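Local coordinates for protein receptor-type adenylate cyclase gresag 4.3 (PDB 1FX4) that catalyses the magnesium-dependent conversion of ATP to cyclic AMP and diphosphate through the class III catalytic domain of a receptor-type adenylate cyclase, at residues Thr14-Asp19 and Val134-His139; Arg46-Arg51 and Gln79-Cys84; Gly173-Met178 and Arg222-Leu227; Gln193-Thr198 and Gln215-Pro220. All blocks are in the same frame, centred on the assembly; numbering follows the deposited sequence.

Contact 1: Thr14-Asp19 and Val134-His139; sequences TLIFTD and VRVGIH. With MG (magnesium ion), chain B.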
# COMPACT_ATOMS: atom_id res chain seq x y z
N THR A 14 -4.71 15.22 13.72
CA THR A 14 -5.66 14.12 13.84
C THR A 14 -5.53 13.34 12.55
O THR A 14 -5.66 13.89 11.45
CB THR A 14 -7.12 14.59 14.01
OG1 THR A 14 -7.23 15.36 15.22
CG2 THR A 14 -8.05 13.39 14.13
N LEU A 15 -5.21 12.06 12.70
CA LEU A 15 -5.05 11.21 11.55
C LEU A 15 -6.19 10.22 11.48
O LEU A 15 -6.66 9.72 12.50
CB LEU A 15 -3.72 10.45 11.64
CG LEU A 15 -2.49 11.34 11.54
CD1 LEU A 15 -1.26 10.47 11.77
CD2 LEU A 15 -2.44 12.01 10.18
N ILE A 16 -6.65 9.97 10.26
CA ILE A 16 -7.71 9.01 10.01
C ILE A 16 -7.17 7.99 9.03
O ILE A 16 -6.61 8.35 7.99
CB ILE A 16 -8.92 9.65 9.30
CG1 ILE A 16 -9.47 10.84 10.10
CG2 ILE A 16 -10.01 8.59 9.08
CD1 ILE A 16 -10.48 11.66 9.29
N PHE A 17 -7.26 6.71 9.38
CA PHE A 17 -6.87 5.66 8.46
C PHE A 17 -8.13 4.87 8.12
O PHE A 17 -8.96 4.62 8.98
CB PHE A 17 -5.82 4.71 9.08
CG PHE A 17 -4.41 5.20 8.94
CD1 PHE A 17 -3.87 6.05 9.89
CD2 PHE A 17 -3.62 4.81 7.86
CE1 PHE A 17 -2.55 6.50 9.77
CE2 PHE A 17 -2.29 5.26 7.74
CZ PHE A 17 -1.77 6.10 8.70
N THR A 18 -8.29 4.52 6.85
CA THR A 18 -9.44 3.75 6.42
C THR A 18 -8.99 2.59 5.57
O THR A 18 -7.91 2.62 5.00
CB THR A 18 -10.40 4.56 5.53
OG1 THR A 18 -9.82 4.74 4.22
CG2 THR A 18 -10.70 5.93 6.15
N ASP A 19 -9.82 1.56 5.51
CA ASP A 19 -9.54 0.45 4.63
C ASP A 19 -10.85 -0.26 4.36
O ASP A 19 -11.77 -0.21 5.18
CB ASP A 19 -8.51 -0.51 5.22
CG ASP A 19 -7.71 -1.22 4.14
OD1 ASP A 19 -8.09 -1.14 2.96
OD2 ASP A 19 -6.68 -1.84 4.47
N VAL A 134 -16.24 -0.01 5.26
CA VAL A 134 -14.99 0.67 5.54
C VAL A 134 -14.68 0.71 7.03
O VAL A 134 -15.53 1.09 7.82
CB VAL A 134 -15.02 2.13 4.96
CG1 VAL A 134 -13.69 2.84 5.18
CG2 VAL A 134 -15.33 2.08 3.47
N ARG A 135 -13.49 0.28 7.41
CA ARG A 135 -13.08 0.34 8.80
C ARG A 135 -12.33 1.65 8.93
O ARG A 135 -11.62 2.07 8.02
CB ARG A 135 -12.19 -0.84 9.20
CG ARG A 135 -10.85 -0.86 8.55
CD ARG A 135 -9.99 -2.00 9.13
NE ARG A 135 -10.42 -3.29 8.65
CZ ARG A 135 -9.72 -4.04 7.80
NH1 ARG A 135 -8.54 -3.64 7.35
NH2 ARG A 135 -10.22 -5.20 7.41
N VAL A 136 -12.52 2.32 10.06
CA VAL A 136 -11.91 3.62 10.28
C VAL A 136 -11.31 3.73 11.66
O VAL A 136 -11.93 3.35 12.64
CB VAL A 136 -12.96 4.77 10.10
CG1 VAL A 136 -12.31 6.13 10.31
CG2 VAL A 136 -13.62 4.67 8.72
N GLY A 137 -10.09 4.25 11.71
CA GLY A 137 -9.41 4.44 12.97
C GLY A 137 -9.01 5.90 13.02
O GLY A 137 -8.55 6.43 12.02
N ILE A 138 -9.15 6.52 14.19
CA ILE A 138 -8.82 7.94 14.36
C ILE A 138 -7.97 8.15 15.61
O ILE A 138 -8.28 7.61 16.68
CB ILE A 138 -10.10 8.79 14.54
CG1 ILE A 138 -11.08 8.55 13.37
CG2 ILE A 138 -9.75 10.27 14.69
CD1 ILE A 138 -12.46 9.21 13.60
N HIS A 139 -6.91 8.94 15.47
CA HIS A 139 -6.04 9.24 16.60
C HIS A 139 -5.52 10.65 16.47
O HIS A 139 -5.31 11.13 15.35
CB HIS A 139 -4.86 8.28 16.68
CG HIS A 139 -3.96 8.54 17.85
ND1 HIS A 139 -2.60 8.76 17.71
CD2 HIS A 139 -4.23 8.67 19.17
CE1 HIS A 139 -2.08 9.01 18.90
NE2 HIS A 139 -3.05 8.95 19.80
MG MG B . -6.77 -2.51 1.69
O HOH W 1 -6.23 -2.30 7.03
O HOH W 2 -5.52 -3.94 3.24
O HOH W 3 -8.55 -3.86 2.71
O HOH W 4 -4.64 -1.22 1.68
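The carboxylate of D19 and the guanidinium of R135 stand side by side with their planes 77° apart. Water 1 lies in the guanidinium plane at its edge; it is hydrogen-bonded to D19 OD2 at 2.6 Å and, more weakly, to R135 NH1. The direct D19 OD2 to R135 NH1 salt bridge is long, 3.9 Å. R135 leaves the backbone with CG between N and the carbonyl carbon (chi1 67°) and bends again at chi3, which brings NH1 alongside D19 CB. The other carboxylate oxygen, D19 OD1, binds magnesium at 2.3 Å, together with D62.

The backbones of the antiparallel strands 14-19 and 134-139 are joined by six hydrogen bonds, from L15–H139 through F17–G137 to D19–R135. On the opposite sheet face I16 CG2 meets V136 CG1 at 3.6 Å, and T14 CG2 approaches I138 CG2 equally closely, over helix 71-87. R135 also has weak, long ion pairs with E168 and with D89 of the second subunit. While OD1 binds the metal directly, D19 OD2 is gripped by water 1 and, at 2.7 Å, by the metal ligand water 2, which suggests that R135 acts largely through second-shell water.

Contact 2: Arg46-Arg51 and Gln79-Cys84; sequences RSLITR and QELQLC. Unlike the reference sequence in segment 79-84: C84 (reference Arg).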
# COMPACT_ATOMS: atom_id res chain seq x y z
N ARG A 46 -13.09 11.25 -1.17
CA ARG A 46 -12.46 12.51 -1.56
C ARG A 46 -13.41 13.71 -1.45
O ARG A 46 -12.98 14.81 -1.14
CB ARG A 46 -11.84 12.40 -2.95
CG ARG A 46 -10.59 11.54 -2.91
CD ARG A 46 -10.00 11.26 -4.27
NE ARG A 46 -8.67 10.67 -4.09
CZ ARG A 46 -8.18 9.65 -4.78
NH1 ARG A 46 -8.88 9.07 -5.74
NH2 ARG A 46 -6.95 9.21 -4.50
N SER A 47 -14.71 13.47 -1.65
CA SER A 47 -15.70 14.54 -1.51
C SER A 47 -15.77 14.95 -0.04
O SER A 47 -15.96 16.12 0.28
CB SER A 47 -17.10 14.07 -1.95
OG SER A 47 -17.10 13.69 -3.32
N LEU A 48 -15.68 13.96 0.85
CA LEU A 48 -15.73 14.19 2.29
C LEU A 48 -14.48 14.92 2.76
O LEU A 48 -14.56 15.82 3.61
CB LEU A 48 -15.89 12.87 3.04
CG LEU A 48 -17.27 12.23 2.84
CD1 LEU A 48 -17.28 10.81 3.37
CD2 LEU A 48 -18.31 13.08 3.54
N ILE A 49 -13.32 14.50 2.23
CA ILE A 49 -12.06 15.14 2.57
C ILE A 49 -12.18 16.64 2.25
O ILE A 49 -11.85 17.50 3.07
CB ILE A 49 -10.89 14.53 1.76
CG1 ILE A 49 -10.57 13.12 2.30
CG2 ILE A 49 -9.64 15.41 1.88
CD1 ILE A 49 -9.45 12.41 1.55
N THR A 50 -12.72 16.95 1.07
CA THR A 50 -12.89 18.35 0.67
C THR A 50 -13.91 19.05 1.55
O THR A 50 -13.66 20.14 2.07
CB THR A 50 -13.30 18.45 -0.82
OG1 THR A 50 -12.26 17.88 -1.64
CG2 THR A 50 -13.49 19.89 -1.24
N ARG A 51 -15.04 18.41 1.77
CA ARG A 51 -16.11 18.98 2.60
C ARG A 51 -15.67 19.32 4.02
O ARG A 51 -16.06 20.37 4.56
CB ARG A 51 -17.31 18.03 2.61
CG ARG A 51 -18.42 18.42 3.54
CD ARG A 51 -19.72 17.81 3.04
NE ARG A 51 -20.61 17.44 4.14
CZ ARG A 51 -21.58 16.54 4.03
NH1 ARG A 51 -21.79 15.91 2.87
NH2 ARG A 51 -22.32 16.23 5.09
N GLN A 79 -17.94 9.89 10.46
CA GLN A 79 -19.35 9.60 10.65
C GLN A 79 -20.08 9.71 9.33
O GLN A 79 -20.88 8.85 8.98
CB GLN A 79 -19.95 10.56 11.68
CG GLN A 79 -21.45 10.41 11.82
CD GLN A 79 -21.94 10.97 13.12
OE1 GLN A 79 -22.71 11.94 13.14
NE2 GLN A 79 -21.49 10.39 14.23
N GLU A 80 -19.80 10.76 8.57
CA GLU A 80 -20.46 10.95 7.29
C GLU A 80 -20.02 9.88 6.30
O GLU A 80 -20.78 9.47 5.44
CB GLU A 80 -20.18 12.35 6.73
CG GLU A 80 -21.27 12.82 5.77
CD GLU A 80 -22.66 12.77 6.40
OE1 GLU A 80 -23.63 12.45 5.67
OE2 GLU A 80 -22.79 13.05 7.63
N LEU A 81 -18.78 9.40 6.45
CA LEU A 81 -18.30 8.34 5.58
C LEU A 81 -19.22 7.13 5.73
O LEU A 81 -19.76 6.64 4.76
CB LEU A 81 -16.85 7.99 5.91
CG LEU A 81 -16.13 7.00 4.98
CD1 LEU A 81 -14.63 7.10 5.22
CD2 LEU A 81 -16.60 5.57 5.20
N GLN A 82 -19.42 6.65 6.96
CA GLN A 82 -20.27 5.49 7.18
C GLN A 82 -21.70 5.69 6.65
O GLN A 82 -22.27 4.79 5.99
CB GLN A 82 -20.30 5.11 8.66
CG GLN A 82 -18.92 4.75 9.21
CD GLN A 82 -18.36 3.51 8.56
OE1 GLN A 82 -19.09 2.74 7.94
NE2 GLN A 82 -17.04 3.31 8.69
N LEU A 83 -22.26 6.87 6.91
CA LEU A 83 -23.61 7.18 6.45
C LEU A 83 -23.72 7.27 4.93
O LEU A 83 -24.68 6.75 4.35
CB LEU A 83 -24.10 8.47 7.11
CG LEU A 83 -24.35 8.33 8.62
CD1 LEU A 83 -24.47 9.68 9.28
CD2 LEU A 83 -25.61 7.47 8.85
N CYS A 84 -22.75 7.90 4.29
CA CYS A 84 -22.75 8.05 2.84
C CYS A 84 -22.67 6.69 2.16
O CYS A 84 -23.43 6.38 1.26
CB CYS A 84 -21.57 8.93 2.38
SG CYS A 84 -21.81 10.73 2.74
O HOH W 5 -25.19 14.48 4.73
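L48 points from helix 34-51 into the flank of helix 71-87, in the beta-alpha-beta-beta-alpha-beta core of the class III cyclase domain. These are the two helices of that core, and they lie on one face of its sheet. The short helical segments run roughly antiparallel, 146° between their directions, with axes 10.3 Å apart. I49 packs on F64 and I66 of the sheet, and L81 does likewise on V134.

Apolar packing is centred on the two methyls of L48. With CG anti to the carbonyl carbon (chi1 -70°), the isobutyl group forks across the interhelical gap. CD1 goes to the backbone of L81, while CD2 lies against the aliphatic part of E80, 3.7 Å from E80 CG, the two side chains crossing at about a right angle. CD2 also reaches SG of C84, a residue that differs from the reference sequence, at 4.3 Å, a looser contact.

Polar contacts lie at the more exposed edge, where R51 crosses E80 obliquely. Guanidinium and carboxylate are inclined by 33°, yet R51 NH2 stays 4.0 Å from E80 OE1, beyond a salt bridge; the charges probably attract only at long range. The nearer contact is R51 NH2 to E80 CG, 3.6 Å, against the methylene of the bent glutamate chain. Water 5 spans the charged ends, donating to E80 OE1 at 2.7 Å and accepting a weak bond from R51 NH2.

The tightest point is apolar: L48 CD1 sits 3.5 Å from L81 CA, closer than usual for two carbons.

Contact 3: Gly173-Met178 and Arg222-Leu227; sequences GGQVLM and RNFAAL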
# COMPACT_ATOMS: atom_id res chain seq x y z
N GLY A 173 -15.27 -3.75 9.67
CA GLY A 173 -15.86 -3.03 8.56
C GLY A 173 -17.11 -2.32 9.05
O GLY A 173 -17.93 -2.90 9.77
N GLY A 174 -17.25 -1.05 8.69
CA GLY A 174 -18.40 -0.27 9.11
C GLY A 174 -18.25 0.32 10.51
O GLY A 174 -19.15 1.00 11.01
N GLN A 175 -17.10 0.07 11.13
CA GLN A 175 -16.84 0.56 12.48
C GLN A 175 -15.86 1.73 12.48
O GLN A 175 -14.94 1.80 11.64
CB GLN A 175 -16.29 -0.58 13.35
CG GLN A 175 -16.28 -0.31 14.85
CD GLN A 175 -15.86 -1.54 15.67
OE1 GLN A 175 -16.26 -1.71 16.84
NE2 GLN A 175 -15.07 -2.41 15.06
N VAL A 176 -16.09 2.69 13.38
CA VAL A 176 -15.22 3.85 13.51
C VAL A 176 -14.70 3.86 14.93
O VAL A 176 -15.48 3.89 15.89
CB VAL A 176 -15.97 5.18 13.26
CG1 VAL A 176 -15.04 6.35 13.50
CG2 VAL A 176 -16.51 5.24 11.83
N LEU A 177 -13.38 3.77 15.07
CA LEU A 177 -12.75 3.78 16.38
C LEU A 177 -11.94 5.03 16.59
O LEU A 177 -11.24 5.47 15.70
CB LEU A 177 -11.80 2.58 16.56
CG LEU A 177 -12.40 1.18 16.49
CD1 LEU A 177 -11.32 0.18 16.82
CD2 LEU A 177 -13.57 1.07 17.45
N MET A 178 -12.05 5.58 17.79
CA MET A 178 -11.29 6.75 18.16
C MET A 178 -10.52 6.36 19.39
O MET A 178 -11.05 5.71 20.28
CB MET A 178 -12.21 7.91 18.55
CG MET A 178 -13.17 8.35 17.48
SD MET A 178 -14.24 9.65 18.18
CE MET A 178 -15.33 8.65 19.19
N ARG A 222 -25.78 -0.75 14.56
CA ARG A 222 -24.81 -1.72 14.06
C ARG A 222 -24.12 -2.50 15.16
O ARG A 222 -23.84 -1.97 16.22
CB ARG A 222 -23.70 -1.03 13.25
CG ARG A 222 -24.10 -0.68 11.83
CD ARG A 222 -22.95 -0.01 11.09
NE ARG A 222 -23.36 0.15 9.71
CZ ARG A 222 -22.66 0.76 8.76
NH1 ARG A 222 -21.47 1.28 9.03
NH2 ARG A 222 -23.17 0.82 7.53
N ASN A 223 -23.85 -3.77 14.87
CA ASN A 223 -23.11 -4.63 15.78
C ASN A 223 -21.85 -5.01 15.06
O ASN A 223 -21.83 -5.10 13.82
CB ASN A 223 -23.89 -5.88 16.14
CG ASN A 223 -25.07 -5.57 16.95
OD1 ASN A 223 -26.07 -6.26 16.89
ND2 ASN A 223 -24.99 -4.51 17.71
N PHE A 224 -20.80 -5.25 15.83
CA PHE A 224 -19.52 -5.60 15.26
C PHE A 224 -18.94 -6.79 15.97
O PHE A 224 -19.35 -7.14 17.07
CB PHE A 224 -18.56 -4.42 15.43
CG PHE A 224 -19.08 -3.16 14.85
CD1 PHE A 224 -19.67 -2.20 15.67
CD2 PHE A 224 -19.04 -2.94 13.48
CE1 PHE A 224 -20.21 -1.03 15.12
CE2 PHE A 224 -19.58 -1.79 12.93
CZ PHE A 224 -20.16 -0.83 13.76
N ALA A 225 -17.96 -7.42 15.34
CA ALA A 225 -17.31 -8.55 15.96
C ALA A 225 -16.38 -7.96 17.02
O ALA A 225 -16.38 -6.73 17.25
CB ALA A 225 -16.50 -9.32 14.93
N ALA A 226 -15.65 -8.82 17.71
CA ALA A 226 -14.69 -8.35 18.70
C ALA A 226 -13.66 -7.58 17.86
O ALA A 226 -13.60 -7.75 16.64
CB ALA A 226 -14.03 -9.53 19.39
N LEU A 227 -12.87 -6.70 18.48
CA LEU A 227 -11.88 -5.96 17.71
C LEU A 227 -10.86 -6.92 17.09
O LEU A 227 -10.58 -7.98 17.66
CB LEU A 227 -11.18 -4.92 18.60
CG LEU A 227 -12.08 -3.79 19.12
CD1 LEU A 227 -11.25 -2.78 19.89
CD2 LEU A 227 -12.80 -3.11 17.95
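F224 packs its ring against Q175, and this is the dense part of the contact. Q175 CB lies over one ring face, 3.7 Å from the F224 centroid, as a CH-pi contact. The extended glutamine chain, with CG anti to the backbone N (chi1 -166°), carries the amide across the same ring, where it stacks nearly parallel, 15° between the planes. The carbonyl oxygen of G173 meets the ring edge in plane, and G174 O comes within 3.4 Å of F224 CE2.

Next to the ring, R222 NH1 donates to a lone pair of G174 O at 3.1 Å, with a bent angle of 140°. G174 has a positive phi, and a beta carbon there would crowd R222 NH1. The guanidinium has further partners, the carbonyl of L128, Q82 and a cation-pi contact with W129.

Toward the partly exposed L227 the packing thins: L177 CD1 and L227 CD2 meet tip to tip at 3.8 Å. The segment 222-227, without helix or strand, folds back as a C-terminal tail across the loop that enters strand 176-179 of the central cyclase sheet.

Contact 4: Gln193-Thr198 and Gln215-Pro220; sequences QLDVTT and QLNAVP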
# COMPACT_ATOMS: atom_id res chain seq x y z
N GLN A 193 -22.26 16.01 21.15
CA GLN A 193 -23.01 16.00 19.89
C GLN A 193 -22.87 14.64 19.21
O GLN A 193 -23.53 14.38 18.21
CB GLN A 193 -22.50 17.09 18.95
CG GLN A 193 -22.84 18.51 19.38
CD GLN A 193 -22.37 19.55 18.38
OE1 GLN A 193 -23.10 20.48 18.06
NE2 GLN A 193 -21.14 19.40 17.91
N LEU A 194 -22.02 13.79 19.77
CA LEU A 194 -21.76 12.46 19.21
C LEU A 194 -22.37 11.31 19.99
O LEU A 194 -22.59 11.41 21.20
CB LEU A 194 -20.26 12.22 19.15
CG LEU A 194 -19.40 13.26 18.43
CD1 LEU A 194 -17.94 12.99 18.75
CD2 LEU A 194 -19.66 13.21 16.93
N ASP A 195 -22.64 10.22 19.28
CA ASP A 195 -23.17 9.01 19.88
C ASP A 195 -21.95 8.10 19.92
O ASP A 195 -21.46 7.68 18.88
CB ASP A 195 -24.26 8.42 19.00
CG ASP A 195 -24.97 7.23 19.65
OD1 ASP A 195 -24.36 6.54 20.50
OD2 ASP A 195 -26.14 6.98 19.28
N VAL A 196 -21.44 7.85 21.12
CA VAL A 196 -20.24 7.04 21.27
C VAL A 196 -20.43 5.91 22.28
O VAL A 196 -21.19 6.04 23.24
CB VAL A 196 -19.06 7.94 21.73
CG1 VAL A 196 -17.80 7.12 21.94
CG2 VAL A 196 -18.81 9.03 20.71
N THR A 197 -19.73 4.81 22.04
CA THR A 197 -19.76 3.65 22.92
C THR A 197 -18.34 3.36 23.36
O THR A 197 -17.42 3.27 22.54
CB THR A 197 -20.33 2.39 22.22
OG1 THR A 197 -21.74 2.56 22.03
CG2 THR A 197 -20.08 1.13 23.06
N THR A 198 -18.13 3.27 24.67
CA THR A 198 -16.81 2.98 25.20
C THR A 198 -16.55 1.50 25.00
O THR A 198 -17.41 0.67 25.30
CB THR A 198 -16.70 3.30 26.69
OG1 THR A 198 -17.59 2.45 27.42
CG2 THR A 198 -17.08 4.74 26.94
N GLN A 215 -15.99 3.82 20.30
CA GLN A 215 -16.70 3.54 19.06
C GLN A 215 -17.68 4.64 18.75
O GLN A 215 -18.57 4.92 19.54
CB GLN A 215 -17.44 2.21 19.17
CG GLN A 215 -18.35 1.87 18.02
CD GLN A 215 -19.10 0.56 18.29
OE1 GLN A 215 -20.32 0.54 18.46
NE2 GLN A 215 -18.37 -0.53 18.34
N LEU A 216 -17.48 5.28 17.60
CA LEU A 216 -18.36 6.35 17.14
C LEU A 216 -19.51 5.62 16.45
O LEU A 216 -19.32 4.97 15.42
CB LEU A 216 -17.64 7.26 16.15
CG LEU A 216 -18.47 8.36 15.48
CD1 LEU A 216 -18.94 9.36 16.54
CD2 LEU A 216 -17.66 9.06 14.39
N ASN A 217 -20.71 5.73 17.03
CA ASN A 217 -21.89 5.08 16.48
C ASN A 217 -22.49 5.87 15.32
O ASN A 217 -23.59 6.42 15.43
CB ASN A 217 -22.92 4.87 17.58
CG ASN A 217 -22.37 4.05 18.72
OD1 ASN A 217 -22.61 4.35 19.91
ND2 ASN A 217 -21.63 3.00 18.38
N ALA A 218 -21.77 5.91 14.21
CA ALA A 218 -22.17 6.64 13.02
C ALA A 218 -23.48 6.16 12.42
O ALA A 218 -24.25 6.95 11.89
CB ALA A 218 -21.07 6.61 11.98
N VAL A 219 -23.72 4.85 12.48
CA VAL A 219 -24.95 4.26 11.97
C VAL A 219 -25.49 3.49 13.18
O VAL A 219 -25.17 2.32 13.39
CB VAL A 219 -24.67 3.28 10.80
CG1 VAL A 219 -25.97 2.64 10.29
CG2 VAL A 219 -23.97 4.03 9.65
N PRO A 220 -26.29 4.18 14.04
CA PRO A 220 -26.85 3.53 15.23
C PRO A 220 -27.54 2.21 14.94
O PRO A 220 -28.27 2.08 13.96
CB PRO A 220 -27.85 4.58 15.75
CG PRO A 220 -27.23 5.87 15.32
CD PRO A 220 -26.79 5.56 13.90
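N217 turns its side chain across T197 at about a right angle, and T197 OG1 donates to a lone pair of N217 OD1 at 2.9 Å. The hydroxyl is set for this by chi1 -72°, which places OG1 beside the backbone N and anti to the carbonyl carbon. From the other direction the D195 carboxylate comes up with its plane 86° from the amide. D195 OD1 is also 2.9 Å from N217 OD1, but both are acceptors and no bond forms; this closeness would, if anything, raise the proton affinity of D195. The amide nitrogen, N217 ND2, makes a weak bond to Q215 OE1.

V196 and L216 project together on the other face, their chains oblique to each other. L216 CD1 lies 3.9 Å from L194 CD2 and slightly farther from V196 CG2, while L216 also rests on V75 of helix 71-87.

Two backbone bonds pair T197 with Q215, and N217 N donates to D195 O at 2.8 Å as the strand ends. N217 itself centres an inverse gamma turn. The whole is the open end of the beta hairpin 196-202/211-216, which forms one margin of the chain's central sheet.

Contacts 1, 3 and 4 reach the same sheet: strand 134-141 of contact 1 neighbours strand 176-179 of contact 3, which neighbours strand 211-216 of contact 4. Contact 1 is buried near the chain centre and carries the metal site; contact 4, at the outermost strand, has a shorter antiparallel ladder of the same kind but ends in partly exposed polar side chains. Contact 2 lacks direct polar bonds between its segments and joins helices over one sheet face, where Q82 bonds to V134 O of contact 1 and also touches contact 3. Contact 3 relies on aromatic stacking and one arginine bond; contact 4 is nested in the chain loop that contact 3 closes.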